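Local coordinates for protein flavodoxin (Methanosarcina acetivorans C2A, PDB 5WID) that binds flavin mononucleotide and, as expected of a flavodoxin, probably shuttles electrons between redox partners, at residues Val6-Ser11 against Gly54-Tyr59; Phe58-Leu63 against Ser93-Ile98. All coordinates share one frame; numbering follows the deposited sequence.

Contact 1 (Val6-Ser11 against Gly54-Tyr59); sequences VYLSTS and GSSTFY. With FMN (flavin mononucleotide), chain D; ACT (acetate ion), chain F.
The Phe-58 ring makes an offset, nearly parallel stack on the dimethylbenzene end of the FMN isoalloxazine: C8 of the flavin sits 3.5 Å above the ring plane, near the ring's edge rather than over its centre, and CE2 of Phe-58 is equally close to FMN C7. At the far tip of the same ring CZ meets Thr-10 OG1 obliquely at 3.5 Å, the two side chains pointing at each other end to end. The next residue, Tyr-59, stands roughly at right angles to the flavin and receives its C6 and C7M edge on one face. Well away from the isoalloxazine, the Tyr-7 ring has an acetate ion, probably from the crystallisation liquor, at its edge, its OH giving a hydrogen bond to OXT.

Behind these groups Val-6 to Leu-8 and Gly-54 to Ser-55 run as neighbouring parallel strands of the flavodoxin-like alpha/beta sheet. Gly-54 makes both bonds to its neighbour, straddling Tyr-7: its N donates to Val-6 O in the carbonyl plane, while its O takes Leu-8 N at 2.9 Å, with the donor above the carbonyl plane. Beyond the bridge, Leu-8 CD2 reaches Ser-55 OG at 4.1 Å, and that hydroxyl donates a hydrogen bond to Ser-56 O.

Both segments then splay into loops that cradle the phosphate, the first of them leading into helix 13-27. Three donors converge on O2P: Thr-10 N, nearly straight at 163°, Thr-10 OG1, and, from segment 54-59, Ser-56 OG at 2.7 Å. The hydroxyls of Thr-10 and Ser-56 both stand between their own backbone N and carbonyl carbon (chi1 68° and 48°), which turns them onto this oxygen. Ser-9 OG, anti to its backbone N, binds O1P at 2.8 Å, and Ser-11 holds O3P through both N and OG.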
loop_
_atom_site.group_PDB
_atom_site.type_symbol
_atom_site.label_atom_id
_atom_site.label_comp_id
_atom_site.label_asym_id
_atom_site.label_seq_id
_atom_site.Cartn_x
_atom_site.Cartn_y
_atom_site.Cartn_z
ATOM N N VAL A 6 -1.971 4.171 0.481
ATOM C CA VAL A 6 -1.906 5.042 -0.693
ATOM C C VAL A 6 -2.021 4.170 -1.932
ATOM O O VAL A 6 -1.357 3.133 -2.009
ATOM C CB VAL A 6 -0.578 5.825 -0.736
ATOM C CG1 VAL A 6 -0.537 6.758 -1.972
ATOM C CG2 VAL A 6 -0.351 6.582 0.558
ATOM N N TYR A 7 -2.814 4.598 -2.918
ATOM C CA TYR A 7 -3.039 3.719 -4.067
ATOM C C TYR A 7 -3.186 4.509 -5.365
ATOM O O TYR A 7 -3.535 5.695 -5.376
ATOM C CB TYR A 7 -4.286 2.830 -3.864
ATOM C CG TYR A 7 -5.544 3.643 -3.723
ATOM C CD1 TYR A 7 -5.937 4.146 -2.485
ATOM C CD2 TYR A 7 -6.315 3.959 -4.838
ATOM C CE1 TYR A 7 -7.075 4.929 -2.363
ATOM C CE2 TYR A 7 -7.452 4.746 -4.725
ATOM C CZ TYR A 7 -7.826 5.228 -3.483
ATOM O OH TYR A 7 -8.958 6.007 -3.355
ATOM N N LEU A 8 -2.904 3.810 -6.464
ATOM C CA LEU A 8 -3.279 4.218 -7.812
ATOM C C LEU A 8 -4.218 3.157 -8.359
ATOM O O LEU A 8 -3.917 1.961 -8.272
ATOM C CB LEU A 8 -2.059 4.350 -8.731
ATOM C CG LEU A 8 -2.342 4.895 -10.140
ATOM C CD1 LEU A 8 -1.140 5.692 -10.677
ATOM C CD2 LEU A 8 -2.688 3.752 -11.108
ATOM N N SER A 9 -5.326 3.586 -8.969
ATOM C CA SER A 9 -6.272 2.629 -9.527
ATOM C C SER A 9 -6.906 3.220 -10.773
ATOM O O SER A 9 -7.311 4.384 -10.751
ATOM C CB SER A 9 -7.348 2.276 -8.484
ATOM O OG SER A 9 -8.197 1.242 -8.953
ATOM N N THR A 10 -7.004 2.420 -11.843
ATOM C CA THR A 10 -7.580 2.890 -13.104
ATOM C C THR A 10 -9.041 2.503 -13.287
ATOM O O THR A 10 -9.774 3.198 -14.004
ATOM C CB THR A 10 -6.780 2.358 -14.311
ATOM O OG1 THR A 10 -6.941 0.938 -14.434
ATOM C CG2 THR A 10 -5.284 2.690 -14.167
ATOM N N SER A 11 -9.491 1.418 -12.665
ATOM C CA SER A 11 -10.866 0.973 -12.803
ATOM C C SER A 11 -11.506 0.629 -11.468
ATOM O O SER A 11 -12.651 0.170 -11.454
ATOM C CB SER A 11 -10.954 -0.247 -13.744
ATOM O OG SER A 11 -10.599 -1.476 -13.090
ATOM N N GLY A 54 -0.138 0.805 -3.154
ATOM C CA GLY A 54 -0.716 -0.107 -4.123
ATOM C C GLY A 54 -0.858 0.512 -5.499
ATOM O O GLY A 54 -1.132 1.700 -5.646
ATOM N N SER A 55 -0.666 -0.329 -6.515
ATOM C CA SER A 55 -0.883 0.074 -7.897
ATOM C C SER A 55 -1.283 -1.141 -8.710
ATOM O O SER A 55 -0.817 -2.254 -8.450
ATOM C CB SER A 55 0.375 0.699 -8.525
ATOM O OG SER A 55 0.157 1.018 -9.891
ATOM N N SER A 56 -2.092 -0.911 -9.739
ATOM C CA SER A 56 -2.284 -1.972 -10.707
ATOM C C SER A 56 -1.043 -2.084 -11.593
ATOM O O SER A 56 -0.116 -1.270 -11.517
ATOM C CB SER A 56 -3.548 -1.727 -11.539
ATOM O OG SER A 56 -3.575 -0.389 -12.028
ATOM N N THR A 57 -1.007 -3.141 -12.404
ATOM C CA THR A 57 0.097 -3.404 -13.319
ATOM C C THR A 57 -0.370 -3.061 -14.728
ATOM O O THR A 57 -1.364 -3.616 -15.204
ATOM C CB THR A 57 0.540 -4.871 -13.256
ATOM O OG1 THR A 57 0.977 -5.215 -11.932
ATOM C CG2 THR A 57 1.669 -5.141 -14.263
ATOM N N PHE A 58 0.323 -2.133 -15.380
ATOM C CA PHE A 58 0.100 -1.827 -16.791
ATOM C C PHE A 58 1.412 -2.035 -17.524
ATOM O O PHE A 58 2.421 -1.421 -17.163
ATOM C CB PHE A 58 -0.375 -0.383 -16.994
ATOM C CG PHE A 58 -1.867 -0.213 -16.973
ATOM C CD1 PHE A 58 -2.632 -0.702 -15.922
ATOM C CD2 PHE A 58 -2.503 0.461 -18.001
ATOM C CE1 PHE A 58 -4.017 -0.521 -15.908
ATOM C CE2 PHE A 58 -3.878 0.647 -17.995
ATOM C CZ PHE A 58 -4.638 0.162 -16.951
ATOM N N TYR A 59 1.394 -2.880 -18.552
ATOM C CA TYR A 59 2.584 -3.187 -19.346
ATOM C C TYR A 59 3.794 -3.425 -18.441
ATOM O O TYR A 59 4.846 -2.795 -18.574
ATOM C CB TYR A 59 2.843 -2.085 -20.381
ATOM C CG TYR A 59 1.668 -1.952 -21.304
ATOM C CD1 TYR A 59 1.374 -2.961 -22.216
ATOM C CD2 TYR A 59 0.805 -0.862 -21.225
ATOM C CE1 TYR A 59 0.271 -2.879 -23.045
ATOM C CE2 TYR A 59 -0.306 -0.770 -22.068
ATOM C CZ TYR A 59 -0.565 -1.786 -22.966
ATOM O OH TYR A 59 -1.664 -1.735 -23.801
HETATM N N1 FMN D . -2.049 -6.758 -15.975
HETATM C C2 FMN D . -0.845 -7.400 -15.814
HETATM O O2 FMN D . -0.731 -8.274 -14.950
HETATM N N3 FMN D . 0.235 -7.068 -16.616
HETATM C C4 FMN D . 0.132 -6.089 -17.570
HETATM O O4 FMN D . 1.129 -5.819 -18.257
HETATM C C4A FMN D . -1.096 -5.445 -17.742
HETATM N N5 FMN D . -1.250 -4.469 -18.704
HETATM C C5A FMN D . -2.470 -3.840 -18.864
HETATM C C6 FMN D . -2.600 -2.864 -19.851
HETATM C C7 FMN D . -3.816 -2.220 -20.025
HETATM C C7M FMN D . -3.930 -1.165 -21.095
HETATM C C8 FMN D . -4.908 -2.558 -19.230
HETATM C C8M FMN D . -6.232 -1.870 -19.416
HETATM C C9 FMN D . -4.783 -3.542 -18.242
HETATM C C9A FMN D . -3.560 -4.180 -18.065
HETATM N N10 FMN D . -3.410 -5.153 -17.090
HETATM C C10 FMN D . -2.189 -5.786 -16.938
HETATM C "C1'" FMN D . -4.563 -5.557 -16.230
HETATM C "C2'" FMN D . -4.804 -4.640 -15.032
HETATM O "O2'" FMN D . -3.706 -4.611 -14.137
HETATM C "C3'" FMN D . -6.028 -5.195 -14.309
HETATM O "O3'" FMN D . -7.168 -4.994 -15.126
HETATM C "C4'" FMN D . -6.261 -4.596 -12.919
HETATM O "O4'" FMN D . -7.328 -5.311 -12.326
HETATM C "C5'" FMN D . -6.584 -3.100 -12.942
HETATM O "O5'" FMN D . -6.676 -2.670 -11.594
HETATM P P FMN D . -7.095 -1.158 -11.250
HETATM O O1P FMN D . -6.734 -0.933 -9.803
HETATM O O2P FMN D . -6.295 -0.229 -12.142
HETATM O O3P FMN D . -8.573 -1.012 -11.483
HETATM C C ACT F . -10.012 8.362 -5.493
HETATM O O ACT F . -9.857 9.050 -6.538
HETATM O OXT ACT F . -9.683 7.145 -5.523
HETATM C CH3 ACT F . -10.587 8.966 -4.264
#

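Contact 2 (Phe58-Leu63 against Ser93-Ile98); sequences FYYKML and SGEAPI. With FMN (flavin mononucleotide), chain D.
Hydrogen bonds in this contact run through the pyrimidine edge of FMN. A type I' turn from Phe-58 to Lys-61, closed by paired backbone bonds between those two residues, presents Tyr-60 N to O4. Ser-93 N and Gly-94 N both donate to O2, and FMN N3 points almost straight (167°) at Ser-93 OG, 2.7 Å away. Ser-93 OG in turn donates to the syn lone pair of Glu-95 OE1 at 2.6 Å, so the carboxylate fixes its rotation.

Contacts of the Tyr-60 ring come next: O4 of FMN lies over one face, Ser-93 OG at the edge, 3.5 Å from CD1. Glu-95, bent at chi2, runs alongside with its carboxylate 82° from the ring plane, and its OE1 comes within 3.3 Å of Tyr-60 CA.

Apolar packing brings the Ala-96 methyl, on helix 96-106, against Met-62, 3.7 Å from CA and 3.9 Å from CB. Leu-63 CD2 backs the Phe-58 ring on the face turned from the flavin; an alanine at Phe-58 would probably leave both Leu-63 and the dimethylbenzene ring less well packed.

The N3 to Ser-93 to Glu-95 chain of bonds would probably favour a flavin that keeps its N3 hydrogen.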
loop_
_atom_site.group_PDB
_atom_site.type_symbol
_atom_site.label_atom_id
_atom_site.label_comp_id
_atom_site.label_asym_id
_atom_site.label_seq_id
_atom_site.Cartn_x
_atom_site.Cartn_y
_atom_site.Cartn_z
ATOM N N PHE A 58 0.323 -2.133 -15.380
ATOM C CA PHE A 58 0.100 -1.827 -16.791
ATOM C C PHE A 58 1.412 -2.035 -17.524
ATOM O O PHE A 58 2.421 -1.421 -17.163
ATOM C CB PHE A 58 -0.375 -0.383 -16.994
ATOM C CG PHE A 58 -1.867 -0.213 -16.973
ATOM C CD1 PHE A 58 -2.632 -0.702 -15.922
ATOM C CD2 PHE A 58 -2.503 0.461 -18.001
ATOM C CE1 PHE A 58 -4.017 -0.521 -15.908
ATOM C CE2 PHE A 58 -3.878 0.647 -17.995
ATOM C CZ PHE A 58 -4.638 0.162 -16.951
ATOM N N TYR A 59 1.394 -2.880 -18.552
ATOM C CA TYR A 59 2.584 -3.187 -19.346
ATOM C C TYR A 59 3.794 -3.425 -18.441
ATOM O O TYR A 59 4.846 -2.795 -18.574
ATOM C CB TYR A 59 2.843 -2.085 -20.381
ATOM C CG TYR A 59 1.668 -1.952 -21.304
ATOM C CD1 TYR A 59 1.374 -2.961 -22.216
ATOM C CD2 TYR A 59 0.805 -0.862 -21.225
ATOM C CE1 TYR A 59 0.271 -2.879 -23.045
ATOM C CE2 TYR A 59 -0.306 -0.770 -22.068
ATOM C CZ TYR A 59 -0.565 -1.786 -22.966
ATOM O OH TYR A 59 -1.664 -1.735 -23.801
ATOM N N TYR A 60 3.611 -4.375 -17.512
ATOM C CA TYR A 60 4.654 -5.011 -16.703
ATOM C C TYR A 60 5.259 -4.088 -15.655
ATOM O O TYR A 60 6.298 -4.427 -15.077
ATOM C CB TYR A 60 5.757 -5.607 -17.598
ATOM C CG TYR A 60 5.130 -6.217 -18.824
ATOM C CD1 TYR A 60 4.303 -7.323 -18.707
ATOM C CD2 TYR A 60 5.287 -5.636 -20.077
ATOM C CE1 TYR A 60 3.678 -7.859 -19.803
ATOM C CE2 TYR A 60 4.659 -6.161 -21.183
ATOM C CZ TYR A 60 3.860 -7.277 -21.037
ATOM O OH TYR A 60 3.231 -7.822 -22.122
ATOM N N LYS A 61 4.623 -2.951 -15.367
ATOM C CA LYS A 61 5.167 -1.937 -14.472
ATOM C C LYS A 61 4.044 -1.379 -13.607
ATOM O O LYS A 61 2.865 -1.534 -13.921
ATOM C CB LYS A 61 5.812 -0.779 -15.259
ATOM C CG LYS A 61 7.081 -1.137 -16.033
ATOM C CD LYS A 61 8.093 -1.828 -15.122
ATOM C CE LYS A 61 9.370 -2.215 -15.867
ATOM N NZ LYS A 61 10.410 -2.733 -14.929
ATOM N N MET A 62 4.409 -0.716 -12.512
ATOM C CA MET A 62 3.440 0.193 -11.907
ATOM C C MET A 62 3.251 1.376 -12.848
ATOM O O MET A 62 4.129 1.693 -13.661
ATOM C CB MET A 62 3.905 0.663 -10.521
ATOM C CG MET A 62 4.952 1.780 -10.548
ATOM S SD MET A 62 5.671 2.040 -8.904
ATOM C CE MET A 62 6.768 0.637 -8.772
ATOM N N LEU A 63 2.087 2.014 -12.783
ATOM C CA LEU A 63 1.874 3.116 -13.717
ATOM C C LEU A 63 2.811 4.277 -13.389
ATOM O O LEU A 63 3.230 4.460 -12.241
ATOM C CB LEU A 63 0.417 3.576 -13.703
ATOM C CG LEU A 63 -0.538 2.697 -14.529
ATOM C CD1 LEU A 63 -0.930 1.446 -13.731
ATOM C CD2 LEU A 63 -1.785 3.472 -14.936
ATOM N N SER A 93 0.426 -10.781 -15.399
ATOM C CA SER A 93 1.846 -10.817 -15.068
ATOM C C SER A 93 2.143 -10.287 -13.668
ATOM O O SER A 93 2.979 -10.859 -12.957
ATOM C CB SER A 93 2.659 -10.044 -16.122
ATOM O OG SER A 93 2.390 -8.649 -16.120
ATOM N N GLY A 94 1.491 -9.208 -13.253
ATOM C CA GLY A 94 1.462 -8.842 -11.838
ATOM C C GLY A 94 2.745 -8.330 -11.220
ATOM O O GLY A 94 2.977 -8.556 -10.023
ATOM N N GLU A 95 3.553 -7.591 -11.982
ATOM C CA GLU A 95 4.836 -7.118 -11.465
ATOM C C GLU A 95 4.705 -5.953 -10.491
ATOM O O GLU A 95 5.582 -5.785 -9.639
ATOM C CB GLU A 95 5.764 -6.677 -12.606
ATOM C CG GLU A 95 6.304 -7.805 -13.491
ATOM C CD GLU A 95 5.404 -8.096 -14.681
ATOM O OE1 GLU A 95 4.248 -7.629 -14.693
ATOM O OE2 GLU A 95 5.851 -8.797 -15.608
ATOM N N ALA A 96 3.665 -5.117 -10.611
ATOM C CA ALA A 96 3.701 -3.827 -9.919
ATOM C C ALA A 96 3.884 -3.958 -8.412
ATOM O O ALA A 96 4.730 -3.234 -7.853
ATOM C CB ALA A 96 2.455 -2.992 -10.260
ATOM N N PRO A 97 3.149 -4.817 -7.692
ATOM C CA PRO A 97 3.359 -4.864 -6.233
ATOM C C PRO A 97 4.734 -5.381 -5.859
ATOM O O PRO A 97 5.269 -4.965 -4.820
ATOM C CB PRO A 97 2.230 -5.791 -5.741
ATOM C CG PRO A 97 1.169 -5.673 -6.821
ATOM C CD PRO A 97 2.002 -5.647 -8.090
ATOM N N ILE A 98 5.326 -6.257 -6.682
ATOM C CA ILE A 98 6.696 -6.711 -6.441
ATOM C C ILE A 98 7.658 -5.541 -6.558
ATOM O O ILE A 98 8.558 -5.359 -5.728
ATOM C CB ILE A 98 7.088 -7.820 -7.437
ATOM C CG1 ILE A 98 5.959 -8.829 -7.611
ATOM C CG2 ILE A 98 8.400 -8.482 -7.009
ATOM C CD1 ILE A 98 5.623 -9.530 -6.370
HETATM N N1 FMN D . -2.049 -6.758 -15.975
HETATM C C2 FMN D . -0.845 -7.400 -15.814
HETATM O O2 FMN D . -0.731 -8.274 -14.950
HETATM N N3 FMN D . 0.235 -7.068 -16.616
HETATM C C4 FMN D . 0.132 -6.089 -17.570
HETATM O O4 FMN D . 1.129 -5.819 -18.257
HETATM C C4A FMN D . -1.096 -5.445 -17.742
HETATM N N5 FMN D . -1.250 -4.469 -18.704
HETATM C C5A FMN D . -2.470 -3.840 -18.864
HETATM C C6 FMN D . -2.600 -2.864 -19.851
HETATM C C7 FMN D . -3.816 -2.220 -20.025
HETATM C C7M FMN D . -3.930 -1.165 -21.095
HETATM C C8 FMN D . -4.908 -2.558 -19.230
HETATM C C8M FMN D . -6.232 -1.870 -19.416
HETATM C C9 FMN D . -4.783 -3.542 -18.242
HETATM C C9A FMN D . -3.560 -4.180 -18.065
HETATM N N10 FMN D . -3.410 -5.153 -17.090
HETATM C C10 FMN D . -2.189 -5.786 -16.938
HETATM C "C1'" FMN D . -4.563 -5.557 -16.230
HETATM C "C2'" FMN D . -4.804 -4.640 -15.032
HETATM O "O2'" FMN D . -3.706 -4.611 -14.137
HETATM C "C3'" FMN D . -6.028 -5.195 -14.309
HETATM O "O3'" FMN D . -7.168 -4.994 -15.126
HETATM C "C4'" FMN D . -6.261 -4.596 -12.919
HETATM O "O4'" FMN D . -7.328 -5.311 -12.326
HETATM C "C5'" FMN D . -6.584 -3.100 -12.942
HETATM O "O5'" FMN D . -6.676 -2.670 -11.594
HETATM P P FMN D . -7.095 -1.158 -11.250
HETATM O O1P FMN D . -6.734 -0.933 -9.803
HETATM O O2P FMN D . -6.295 -0.229 -12.142
HETATM O O3P FMN D . -8.573 -1.012 -11.483
#

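From the N terminus, strand 2-8 runs into the phosphate loop, and the chain passes through helix 13-27, strand 31-36 and helix 42-47 before strand 50-58 returns beside it, where contact 1 closes that excursion. Contact 2 begins where contact 1 ends, sharing Phe-58 and Tyr-59, and closes the next loop, through helix 64-76 and strand 83-90, at segment 93-98, which leads into helix 96-106. The loops therefore follow each other, overlapping at the shared turn rather than nesting. The join is direct: Thr-57 OG1 probably hydrogen-bonds Ala-96 N. Contact 1 ties the phosphate loop to strand 50-58 and reaches the flavin through Phe-58; contact 2 ties the turn to the loop before helix 96-106.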